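Local coordinates for protein arginine decarboxylase (Campylobacter jejuni subsp. jejuni, PDB 3NZP) that probably catalyses the pyridoxal-5'-phosphate-dependent decarboxylation of arginine to agmatine, a step in polyamine biosynthesis, at residues B[445-454]-B[519-530]; B[43-52]-B[532-540]. All coordinates share one frame; numbering follows the deposited sequence.

Contact 1 (B[445-454]-B[519-530]). With PLP (pyridoxal-5'-phosphate), chain E.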
loop_
_atom_site.group_PDB
_atom_site.type_symbol
_atom_site.label_atom_id
_atom_site.label_comp_id
_atom_site.label_asym_id
_atom_site.label_seq_id
_atom_site.Cartn_x
_atom_site.Cartn_y
_atom_site.Cartn_z
ATOM N N SER B 445 10.200 2.192 -8.541
ATOM C CA SER B 445 8.904 1.557 -8.368
ATOM C C SER B 445 7.896 2.547 -7.772
ATOM O O SER B 445 8.156 3.154 -6.726
ATOM C CB SER B 445 9.059 0.321 -7.463
ATOM O OG SER B 445 7.865 -0.449 -7.399
ATOM N N LEU B 446 6.758 2.715 -8.453
ATOM C CA LEU B 446 5.687 3.617 -8.002
ATOM C C LEU B 446 4.853 2.977 -6.890
ATOM O O LEU B 446 3.819 3.510 -6.490
ATOM C CB LEU B 446 4.765 4.001 -9.170
ATOM C CG LEU B 446 5.198 5.189 -10.043
ATOM C CD1 LEU B 446 4.297 5.302 -11.259
ATOM C CD2 LEU B 446 5.140 6.472 -9.228
ATOM N N PHE B 447 5.304 1.821 -6.414
ATOM C CA PHE B 447 4.633 1.114 -5.339
ATOM C C PHE B 447 5.586 1.026 -4.171
ATOM O O PHE B 447 5.169 0.932 -3.024
ATOM C CB PHE B 447 4.234 -0.293 -5.778
ATOM C CG PHE B 447 3.044 -0.323 -6.689
ATOM C CD1 PHE B 447 3.120 0.211 -7.972
ATOM C CD2 PHE B 447 1.828 -0.847 -6.250
ATOM C CE1 PHE B 447 2.005 0.227 -8.804
ATOM C CE2 PHE B 447 0.706 -0.835 -7.074
ATOM C CZ PHE B 447 0.794 -0.294 -8.353
ATOM N N GLN B 448 6.877 1.059 -4.473
ATOM C CA GLN B 448 7.885 0.970 -3.435
ATOM C C GLN B 448 8.157 2.302 -2.758
ATOM O O GLN B 448 7.917 2.446 -1.561
ATOM C CB GLN B 448 9.192 0.406 -3.998
ATOM C CG GLN B 448 10.376 0.473 -3.028
ATOM C CD GLN B 448 10.207 -0.400 -1.783
ATOM O OE1 GLN B 448 10.889 -0.196 -0.773
ATOM N NE2 GLN B 448 9.314 -1.380 -1.856
ATOM N N SER B 449 8.649 3.277 -3.512
ATOM C CA SER B 449 8.973 4.571 -2.926
ATOM C C SER B 449 7.816 5.545 -2.847
ATOM O O SER B 449 7.881 6.520 -2.107
ATOM C CB SER B 449 10.105 5.230 -3.701
ATOM O OG SER B 449 11.216 4.366 -3.784
HETATM N N MSE B 450 6.761 5.287 -3.609
HETATM C CA MSE B 450 5.610 6.185 -3.617
HETATM C C MSE B 450 4.269 5.478 -3.556
HETATM O O MSE B 450 3.490 5.497 -4.515
HETATM C CB MSE B 450 5.656 7.088 -4.853
HETATM C CG MSE B 450 6.517 8.326 -4.679
HETATM SE SE MSE B 450 7.180 9.049 -6.357
HETATM C CE MSE B 450 8.859 8.115 -6.450
ATOM N N PRO B 451 3.977 4.845 -2.416
ATOM C CA PRO B 451 2.711 4.130 -2.234
ATOM C C PRO B 451 1.506 5.080 -2.179
ATOM O O PRO B 451 0.465 4.784 -2.763
ATOM C CB PRO B 451 2.939 3.373 -0.926
ATOM C CG PRO B 451 3.852 4.292 -0.165
ATOM C CD PRO B 451 4.837 4.721 -1.223
ATOM N N ASP B 452 1.659 6.218 -1.488
ATOM C CA ASP B 452 0.579 7.213 -1.358
ATOM C C ASP B 452 0.047 7.639 -2.712
ATOM O O ASP B 452 -1.006 8.264 -2.794
ATOM C CB ASP B 452 1.040 8.465 -0.591
ATOM C CG ASP B 452 0.623 8.445 0.877
ATOM O OD1 ASP B 452 0.697 9.507 1.554
ATOM O OD2 ASP B 452 0.224 7.364 1.352
ATOM N N PHE B 453 0.778 7.314 -3.772
ATOM C CA PHE B 453 0.332 7.671 -5.103
ATOM C C PHE B 453 -0.739 6.666 -5.543
ATOM O O PHE B 453 -1.791 7.051 -6.051
ATOM C CB PHE B 453 1.506 7.673 -6.087
ATOM C CG PHE B 453 1.200 8.367 -7.383
ATOM C CD1 PHE B 453 1.072 9.757 -7.434
ATOM C CD2 PHE B 453 0.985 7.634 -8.549
ATOM C CE1 PHE B 453 0.729 10.409 -8.632
ATOM C CE2 PHE B 453 0.641 8.273 -9.751
ATOM C CZ PHE B 453 0.513 9.661 -9.790
ATOM N N TRP B 454 -0.478 5.379 -5.318
ATOM C CA TRP B 454 -1.413 4.313 -5.686
ATOM C C TRP B 454 -2.551 4.178 -4.674
ATOM O O TRP B 454 -3.708 3.958 -5.045
ATOM C CB TRP B 454 -0.671 2.979 -5.773
ATOM C CG TRP B 454 -1.575 1.804 -5.996
ATOM C CD1 TRP B 454 -1.933 1.259 -7.196
ATOM C CD2 TRP B 454 -2.252 1.035 -4.986
ATOM N NE1 TRP B 454 -2.785 0.197 -6.997
ATOM C CE2 TRP B 454 -2.999 0.039 -5.651
ATOM C CE3 TRP B 454 -2.301 1.093 -3.580
ATOM C CZ2 TRP B 454 -3.784 -0.896 -4.960
ATOM C CZ3 TRP B 454 -3.082 0.161 -2.894
ATOM C CH2 TRP B 454 -3.812 -0.817 -3.589
ATOM N N TYR B 519 5.545 8.909 5.232
ATOM C CA TYR B 519 4.632 7.839 4.893
ATOM C C TYR B 519 4.955 6.986 3.646
ATOM O O TYR B 519 4.304 5.976 3.421
ATOM C CB TYR B 519 3.232 8.423 4.745
ATOM C CG TYR B 519 2.645 8.881 6.046
ATOM C CD1 TYR B 519 2.529 7.994 7.114
ATOM C CD2 TYR B 519 2.148 10.181 6.200
ATOM C CE1 TYR B 519 1.924 8.378 8.299
ATOM C CE2 TYR B 519 1.538 10.580 7.385
ATOM C CZ TYR B 519 1.425 9.667 8.428
ATOM O OH TYR B 519 0.770 9.996 9.587
ATOM N N GLN B 520 5.939 7.351 2.836
ATOM C CA GLN B 520 6.205 6.538 1.652
ATOM C C GLN B 520 7.034 5.313 1.900
ATOM O O GLN B 520 6.706 4.225 1.441
ATOM C CB GLN B 520 6.888 7.364 0.588
ATOM C CG GLN B 520 6.079 8.562 0.273
ATOM C CD GLN B 520 4.669 8.167 -0.061
ATOM O OE1 GLN B 520 4.420 7.568 -1.103
ATOM N NE2 GLN B 520 3.727 8.486 0.838
ATOM N N GLU B 521 8.125 5.485 2.622
ATOM C CA GLU B 521 8.986 4.361 2.890
ATOM C C GLU B 521 8.279 3.337 3.762
ATOM O O GLU B 521 8.401 2.135 3.516
ATOM C CB GLU B 521 10.258 4.841 3.564
ATOM C CG GLU B 521 10.869 6.057 2.907
ATOM C CD GLU B 521 12.173 6.419 3.541
ATOM O OE1 GLU B 521 13.095 5.580 3.490
ATOM O OE2 GLU B 521 12.276 7.530 4.102
ATOM N N VAL B 522 7.543 3.814 4.769
ATOM C CA VAL B 522 6.814 2.933 5.690
ATOM C C VAL B 522 5.732 2.160 4.951
ATOM O O VAL B 522 5.353 1.054 5.344
ATOM C CB VAL B 522 6.141 3.720 6.866
ATOM C CG1 VAL B 522 7.134 3.921 8.007
ATOM C CG2 VAL B 522 5.638 5.061 6.381
ATOM N N LEU B 523 5.241 2.743 3.871
ATOM C CA LEU B 523 4.213 2.091 3.094
ATOM C C LEU B 523 4.783 1.520 1.803
ATOM O O LEU B 523 4.050 1.291 0.846
ATOM C CB LEU B 523 3.085 3.080 2.802
ATOM C CG LEU B 523 2.102 3.394 3.951
ATOM C CD1 LEU B 523 2.832 3.695 5.269
ATOM C CD2 LEU B 523 1.223 4.560 3.520
ATOM N N GLY B 524 6.095 1.287 1.791
ATOM C CA GLY B 524 6.752 0.726 0.623
ATOM C C GLY B 524 6.353 -0.725 0.461
ATOM O O GLY B 524 7.044 -1.632 0.942
HETATM N N MSE B 525 5.221 -0.929 -0.212
HETATM C CA MSE B 525 4.672 -2.259 -0.461
HETATM C C MSE B 525 5.722 -3.240 -0.972
HETATM O O MSE B 525 5.733 -4.400 -0.552
HETATM C CB MSE B 525 3.511 -2.179 -1.462
HETATM C CG MSE B 525 2.260 -1.475 -0.952
HETATM SE SE MSE B 525 1.432 -0.433 -2.394
HETATM C CE MSE B 525 0.678 -1.922 -3.408
ATOM N N LYS B 526 6.598 -2.784 -1.872
ATOM C CA LYS B 526 7.655 -3.657 -2.410
ATOM C C LYS B 526 7.006 -4.673 -3.368
ATOM O O LYS B 526 7.108 -5.905 -3.188
ATOM C CB LYS B 526 8.365 -4.350 -1.223
ATOM C CG LYS B 526 9.325 -5.518 -1.518
ATOM C CD LYS B 526 9.756 -6.138 -0.175
ATOM C CE LYS B 526 8.504 -6.543 0.647
ATOM N NZ LYS B 526 8.550 -6.513 2.156
ATOM N N HIS B 527 6.343 -4.115 -4.386
ATOM C CA HIS B 527 5.625 -4.871 -5.409
ATOM C C HIS B 527 6.365 -6.107 -5.960
ATOM O O HIS B 527 6.469 -7.128 -5.269
ATOM C CB HIS B 527 5.216 -3.930 -6.538
ATOM C CG HIS B 527 3.879 -4.249 -7.117
ATOM N ND1 HIS B 527 2.769 -4.501 -6.339
ATOM C CD2 HIS B 527 3.473 -4.369 -8.401
ATOM C CE1 HIS B 527 1.736 -4.766 -7.120
ATOM N NE2 HIS B 527 2.137 -4.693 -8.376
ATOM N N ASN B 528 6.880 -6.038 -7.186
ATOM C CA ASN B 528 7.586 -7.189 -7.760
ATOM C C ASN B 528 8.950 -7.410 -7.118
ATOM O O ASN B 528 9.959 -7.526 -7.812
ATOM C CB ASN B 528 7.758 -7.015 -9.276
ATOM C CG ASN B 528 6.434 -7.043 -10.024
ATOM O OD1 ASN B 528 6.388 -6.851 -11.242
ATOM N ND2 ASN B 528 5.351 -7.289 -9.296
ATOM N N LEU B 529 8.969 -7.477 -5.789
ATOM C CA LEU B 529 10.192 -7.685 -5.005
ATOM C C LEU B 529 11.223 -6.573 -5.139
ATOM O O LEU B 529 12.363 -6.742 -4.709
ATOM C CB LEU B 529 10.844 -9.038 -5.345
ATOM C CG LEU B 529 10.127 -10.262 -4.773
ATOM C CD1 LEU B 529 10.792 -11.563 -5.204
ATOM C CD2 LEU B 529 10.122 -10.139 -3.257
ATOM N N PHE B 530 10.840 -5.441 -5.731
ATOM C CA PHE B 530 11.785 -4.330 -5.863
ATOM C C PHE B 530 11.989 -3.762 -4.466
ATOM O O PHE B 530 11.149 -3.014 -3.966
ATOM C CB PHE B 530 11.243 -3.236 -6.806
ATOM C CG PHE B 530 11.222 -3.633 -8.258
ATOM C CD1 PHE B 530 10.050 -4.077 -8.858
ATOM C CD2 PHE B 530 12.389 -3.602 -9.016
ATOM C CE1 PHE B 530 10.041 -4.492 -10.197
ATOM C CE2 PHE B 530 12.392 -4.014 -10.355
ATOM C CZ PHE B 530 11.217 -4.460 -10.943
HETATM N N1 PLP E . -0.856 12.145 16.192
HETATM C C2 PLP E . -1.425 10.942 16.324
HETATM C C2A PLP E . -2.050 10.569 17.641
HETATM C C3 PLP E . -1.415 10.020 15.236
HETATM O O3 PLP E . -1.991 8.780 15.368
HETATM C C4 PLP E . -0.804 10.440 13.977
HETATM C C4A PLP E . -0.772 9.537 12.809
HETATM C C5 PLP E . -0.209 11.759 13.918
HETATM C C6 PLP E . -0.275 12.574 15.056
HETATM C C5A PLP E . 0.469 12.284 12.644
HETATM O O4P PLP E . -0.375 13.216 11.943
HETATM P P PLP E . 0.422 13.732 10.628
HETATM O O1P PLP E . -0.302 14.886 10.065
HETATM O O2P PLP E . 1.913 14.187 10.991
HETATM O O3P PLP E . 0.475 12.570 9.531
#
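F447 carries CG beside its backbone N, anti to the carbonyl carbon (chi1 -75°), which lays its ring against the imidazole of H527, while bends at chi2 and chi3 curl the selenomethionine M525 back to the edge of the same ring. F447 and H527 point the same way in a face-to-face stack, centroids 4.3 Å apart and planes 22° from parallel. The opposite face of F447 lies against CB of W454, so the phenyl ring is sandwiched. M525 CE meets F447 CD2 at the ring edge; its selenium makes oblique Met-aromatic contacts with F447 and, 4.2 Å from CE3, with W454. Farther along, P451 CG rests on L523 CB, and the side chains of Q520 and D452 cross at about a right angle, Q520 NE2 bonding to A518 O. D452 N donates to Q520 OE1 (3.1 Å), an oxygen whose modelled position is less certain. M525 N adds a weak bond to F447 O at 3.4 Å. Y519 reaches the other way: its OH donates to phosphate oxygen O3P of the cofactor at 2.6 Å, completing a grip shared with S236, G274, G322 and R323. Toward the other end of the loop, the side chain of H527 is about 7 Å from a second PLP. M525 and L523 pack against L523 and M525 of the second subunit, so the cluster also belongs to the dimer interface. Residues 445-454 lead from strand 438-442 into helix 451-455, S449 and M450 lean on L332 of strand 330-341, and the loop between strands 510-513 and 534-540 includes 519-530.

Contact 2 (B[43-52]-B[532-540]). With SO4 (sulfate ion), chain G.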
loop_
_atom_site.group_PDB
_atom_site.type_symbol
_atom_site.label_atom_id
_atom_site.label_comp_id
_atom_site.label_asym_id
_atom_site.label_seq_id
_atom_site.Cartn_x
_atom_site.Cartn_y
_atom_site.Cartn_z
ATOM N N TYR B 43 27.109 3.345 -7.305
ATOM C CA TYR B 43 25.737 3.242 -6.840
ATOM C C TYR B 43 24.775 3.661 -7.940
ATOM O O TYR B 43 24.368 4.819 -8.024
ATOM C CB TYR B 43 25.545 4.106 -5.600
ATOM C CG TYR B 43 26.369 3.647 -4.426
ATOM C CD1 TYR B 43 26.061 2.468 -3.755
ATOM C CD2 TYR B 43 27.499 4.358 -4.020
ATOM C CE1 TYR B 43 26.867 2.000 -2.708
ATOM C CE2 TYR B 43 28.312 3.902 -2.976
ATOM C CZ TYR B 43 27.992 2.723 -2.329
ATOM O OH TYR B 43 28.810 2.242 -1.327
ATOM N N LYS B 44 24.430 2.715 -8.802
ATOM C CA LYS B 44 23.501 2.990 -9.887
ATOM C C LYS B 44 22.098 2.687 -9.384
ATOM O O LYS B 44 21.903 2.408 -8.196
ATOM C CB LYS B 44 23.815 2.103 -11.095
ATOM C CG LYS B 44 24.751 2.702 -12.141
ATOM C CD LYS B 44 26.129 3.053 -11.602
ATOM C CE LYS B 44 27.144 3.115 -12.748
ATOM N NZ LYS B 44 26.674 3.918 -13.921
ATOM N N GLY B 45 21.127 2.726 -10.289
ATOM C CA GLY B 45 19.756 2.445 -9.900
ATOM C C GLY B 45 19.132 3.610 -9.157
ATOM O O GLY B 45 19.784 4.636 -8.953
ATOM N N PRO B 46 17.874 3.480 -8.714
ATOM C CA PRO B 46 17.207 4.567 -7.998
ATOM C C PRO B 46 17.793 4.800 -6.625
ATOM O O PRO B 46 18.165 3.852 -5.930
ATOM C CB PRO B 46 15.771 4.083 -7.918
ATOM C CG PRO B 46 15.944 2.613 -7.731
ATOM C CD PRO B 46 17.033 2.270 -8.729
ATOM N N LEU B 47 17.900 6.059 -6.226
ATOM C CA LEU B 47 18.414 6.340 -4.901
ATOM C C LEU B 47 17.587 7.363 -4.160
ATOM O O LEU B 47 17.061 8.311 -4.739
ATOM C CB LEU B 47 19.876 6.779 -4.932
ATOM C CG LEU B 47 20.349 7.677 -6.064
ATOM C CD1 LEU B 47 21.544 8.483 -5.592
ATOM C CD2 LEU B 47 20.732 6.820 -7.283
ATOM N N LEU B 48 17.452 7.133 -2.860
ATOM C CA LEU B 48 16.713 8.026 -1.995
ATOM C C LEU B 48 17.736 8.865 -1.231
ATOM O O LEU B 48 18.598 8.318 -0.553
ATOM C CB LEU B 48 15.871 7.227 -1.018
ATOM C CG LEU B 48 15.121 8.100 -0.010
ATOM C CD1 LEU B 48 14.088 8.921 -0.756
ATOM C CD2 LEU B 48 14.455 7.239 1.062
ATOM N N LEU B 49 17.653 10.187 -1.354
ATOM C CA LEU B 49 18.583 11.066 -0.652
ATOM C C LEU B 49 17.906 11.750 0.524
ATOM O O LEU B 49 16.765 12.198 0.413
ATOM C CB LEU B 49 19.137 12.133 -1.591
ATOM C CG LEU B 49 19.866 11.558 -2.804
ATOM C CD1 LEU B 49 20.451 12.674 -3.660
ATOM C CD2 LEU B 49 20.959 10.642 -2.308
ATOM N N ARG B 50 18.606 11.812 1.654
ATOM C CA ARG B 50 18.083 12.466 2.844
ATOM C C ARG B 50 18.953 13.681 3.142
ATOM O O ARG B 50 20.187 13.585 3.188
ATOM C CB ARG B 50 18.113 11.531 4.050
ATOM C CG ARG B 50 17.139 10.391 4.019
ATOM C CD ARG B 50 17.189 9.626 5.346
ATOM N NE ARG B 50 16.784 8.224 5.197
ATOM C CZ ARG B 50 15.566 7.821 4.844
ATOM N NH1 ARG B 50 14.611 8.713 4.601
ATOM N NH2 ARG B 50 15.313 6.524 4.720
ATOM N N PHE B 51 18.305 14.820 3.350
ATOM C CA PHE B 51 19.006 16.058 3.650
ATOM C C PHE B 51 18.668 16.524 5.063
ATOM O O PHE B 51 17.685 17.242 5.279
ATOM C CB PHE B 51 18.612 17.128 2.633
ATOM C CG PHE B 51 19.092 16.840 1.246
ATOM C CD1 PHE B 51 20.420 17.074 0.896
ATOM C CD2 PHE B 51 18.217 16.340 0.283
ATOM C CE1 PHE B 51 20.872 16.820 -0.388
ATOM C CE2 PHE B 51 18.656 16.077 -1.011
ATOM C CZ PHE B 51 19.991 16.322 -1.350
ATOM N N PRO B 52 19.482 16.122 6.048
ATOM C CA PRO B 52 19.254 16.504 7.439
ATOM C C PRO B 52 18.978 17.994 7.593
ATOM O O PRO B 52 18.133 18.392 8.392
ATOM C CB PRO B 52 20.544 16.090 8.129
ATOM C CG PRO B 52 20.999 14.935 7.322
ATOM C CD PRO B 52 20.750 15.397 5.916
ATOM N N HIS B 532 13.698 -1.667 -1.157
ATOM C CA HIS B 532 13.999 -0.264 -0.902
ATOM C C HIS B 532 15.264 0.105 -1.687
ATOM O O HIS B 532 16.247 -0.635 -1.687
ATOM C CB HIS B 532 14.176 -0.056 0.611
ATOM C CG HIS B 532 14.317 1.377 1.025
ATOM N ND1 HIS B 532 15.121 2.274 0.351
ATOM C CD2 HIS B 532 13.830 2.046 2.099
ATOM C CE1 HIS B 532 15.128 3.428 0.995
ATOM N NE2 HIS B 532 14.353 3.316 2.060
ATOM N N PRO B 533 15.233 1.238 -2.400
ATOM C CA PRO B 533 16.393 1.662 -3.179
ATOM C C PRO B 533 17.539 2.110 -2.288
ATOM O O PRO B 533 17.359 2.295 -1.091
ATOM C CB PRO B 533 15.831 2.796 -4.042
ATOM C CG PRO B 533 14.757 3.367 -3.193
ATOM C CD PRO B 533 14.094 2.145 -2.615
ATOM N N THR B 534 18.723 2.264 -2.865
ATOM C CA THR B 534 19.855 2.699 -2.069
ATOM C C THR B 534 19.565 4.091 -1.520
ATOM O O THR B 534 19.051 4.948 -2.233
ATOM C CB THR B 534 21.131 2.760 -2.905
ATOM O OG1 THR B 534 21.503 1.439 -3.306
ATOM C CG2 THR B 534 22.251 3.380 -2.109
ATOM N N GLU B 535 19.867 4.317 -0.248
ATOM C CA GLU B 535 19.635 5.631 0.325
ATOM C C GLU B 535 20.940 6.181 0.866
ATOM O O GLU B 535 21.823 5.425 1.274
ATOM C CB GLU B 535 18.595 5.567 1.436
ATOM C CG GLU B 535 19.080 4.955 2.741
ATOM C CD GLU B 535 18.024 5.063 3.849
ATOM O OE1 GLU B 535 16.961 4.384 3.736
ATOM O OE2 GLU B 535 18.259 5.837 4.819
ATOM N N ALA B 536 21.072 7.501 0.851
ATOM C CA ALA B 536 22.283 8.140 1.333
ATOM C C ALA B 536 21.913 9.421 2.051
ATOM O O ALA B 536 20.958 10.090 1.661
ATOM C CB ALA B 536 23.209 8.446 0.162
ATOM N N ILE B 537 22.669 9.758 3.092
ATOM C CA ILE B 537 22.428 10.974 3.866
ATOM C C ILE B 537 23.417 12.057 3.468
ATOM O O ILE B 537 24.616 11.908 3.683
ATOM C CB ILE B 537 22.583 10.693 5.343
ATOM C CG1 ILE B 537 21.615 9.578 5.725
ATOM C CG2 ILE B 537 22.368 11.974 6.147
ATOM C CD1 ILE B 537 21.812 9.073 7.119
ATOM N N ILE B 538 22.916 13.149 2.898
ATOM C CA ILE B 538 23.785 14.234 2.452
ATOM C C ILE B 538 23.914 15.378 3.451
ATOM O O ILE B 538 22.925 16.030 3.792
ATOM C CB ILE B 538 23.287 14.816 1.117
ATOM C CG1 ILE B 538 23.034 13.684 0.129
ATOM C CG2 ILE B 538 24.317 15.753 0.542
ATOM C CD1 ILE B 538 24.191 12.722 0.024
ATOM N N SER B 539 25.139 15.618 3.914
ATOM C CA SER B 539 25.404 16.693 4.862
ATOM C C SER B 539 25.925 17.904 4.113
ATOM O O SER B 539 26.689 17.772 3.166
ATOM C CB SER B 539 26.437 16.252 5.890
ATOM O OG SER B 539 26.580 17.241 6.893
ATOM N N ILE B 540 25.525 19.091 4.536
ATOM C CA ILE B 540 25.967 20.289 3.844
ATOM C C ILE B 540 26.522 21.326 4.812
ATOM O O ILE B 540 25.988 21.510 5.910
ATOM C CB ILE B 540 24.793 20.911 3.064
ATOM C CG1 ILE B 540 24.111 19.859 2.183
ATOM C CG2 ILE B 540 25.292 22.014 2.177
ATOM C CD1 ILE B 540 22.919 20.398 1.398
HETATM S S SO4 G . 21.183 2.536 -14.062
HETATM O O1 SO4 G . 20.467 3.033 -15.259
HETATM O O2 SO4 G . 20.666 1.202 -13.696
HETATM O O3 SO4 G . 20.971 3.454 -12.929
HETATM O O4 SO4 G . 22.626 2.451 -14.365
#
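L48 and R50 bind strand 534-540 through both of their backbone polar groups, making a parallel pair whose directions differ by 20°. L48 N donates to T534 O at 2.8 Å, and L48 O accepts A536 N at 3.0 Å. R50 repeats the pattern, with its N on A536 O and its O taking I538 N at 2.8 Å. In-register partners share a face: L47, T534, L49 and A536 on one, L48, E535, R50 and I537 on the other. On the latter, R50 and E535 form a salt bridge, NE to OE2 at 2.8 Å, with a weaker bond from NH2 to OE1. E535, with CG between its backbone N and carbonyl carbon (chi1 74°), meets an R50 chain that runs extended from CG to NE. OE2 lies in the guanidinium plane but is approached from above the carboxylate plane, the two groups being turned 68° apart. Beyond the last bridge, F51 lies alongside I538, CE1 to CB at 3.5 Å, while P52 and I537 cross at about a right angle, CG touching CG2. At the other end the loop before strand 47-50 gives G45 N to a sulfate oxygen, O3, at 2.7 Å, the ion probably coming from the crystallisation liquor. In the second shell, R50 NH1 makes a further salt bridge, to E521, and a bond to H329; H532 bonds the neighbouring P533 O through ND1 and E521 through NE2. An N-terminal strand is thus built into the C-terminal β-domain, as in related decarboxylases of this fold. Strand 47-50 is flanked by antiparallel strand 330-341 and strand 534-540 by antiparallel strand 545-551; helix 31-40 covers L47 and I538, and F51 is the N-cap residue of helix 52-72.

How the contacts relate
Both contacts are buried, but differently built. Contact 2 is regular sheet, held by backbone bonds and one salt bridge, with no other protein chain touching it; contact 1 joins mostly irregular segments through aromatic, selenium and proline packing, with only two hydrogen bonds between the segments, one weak and one with an uncertain acceptor, and takes part in the dimer interface. They share an element, since 519-530 runs on almost directly into 532-540. E521 of contact 1, two residues after the cofactor-binding Y519, couples them: its OE2 salt-bridges R50 NH1 at 2.7 Å, and its OE1 probably bonds H532 NE2. R50 therefore lies between two carboxylates, which would probably favour its charge.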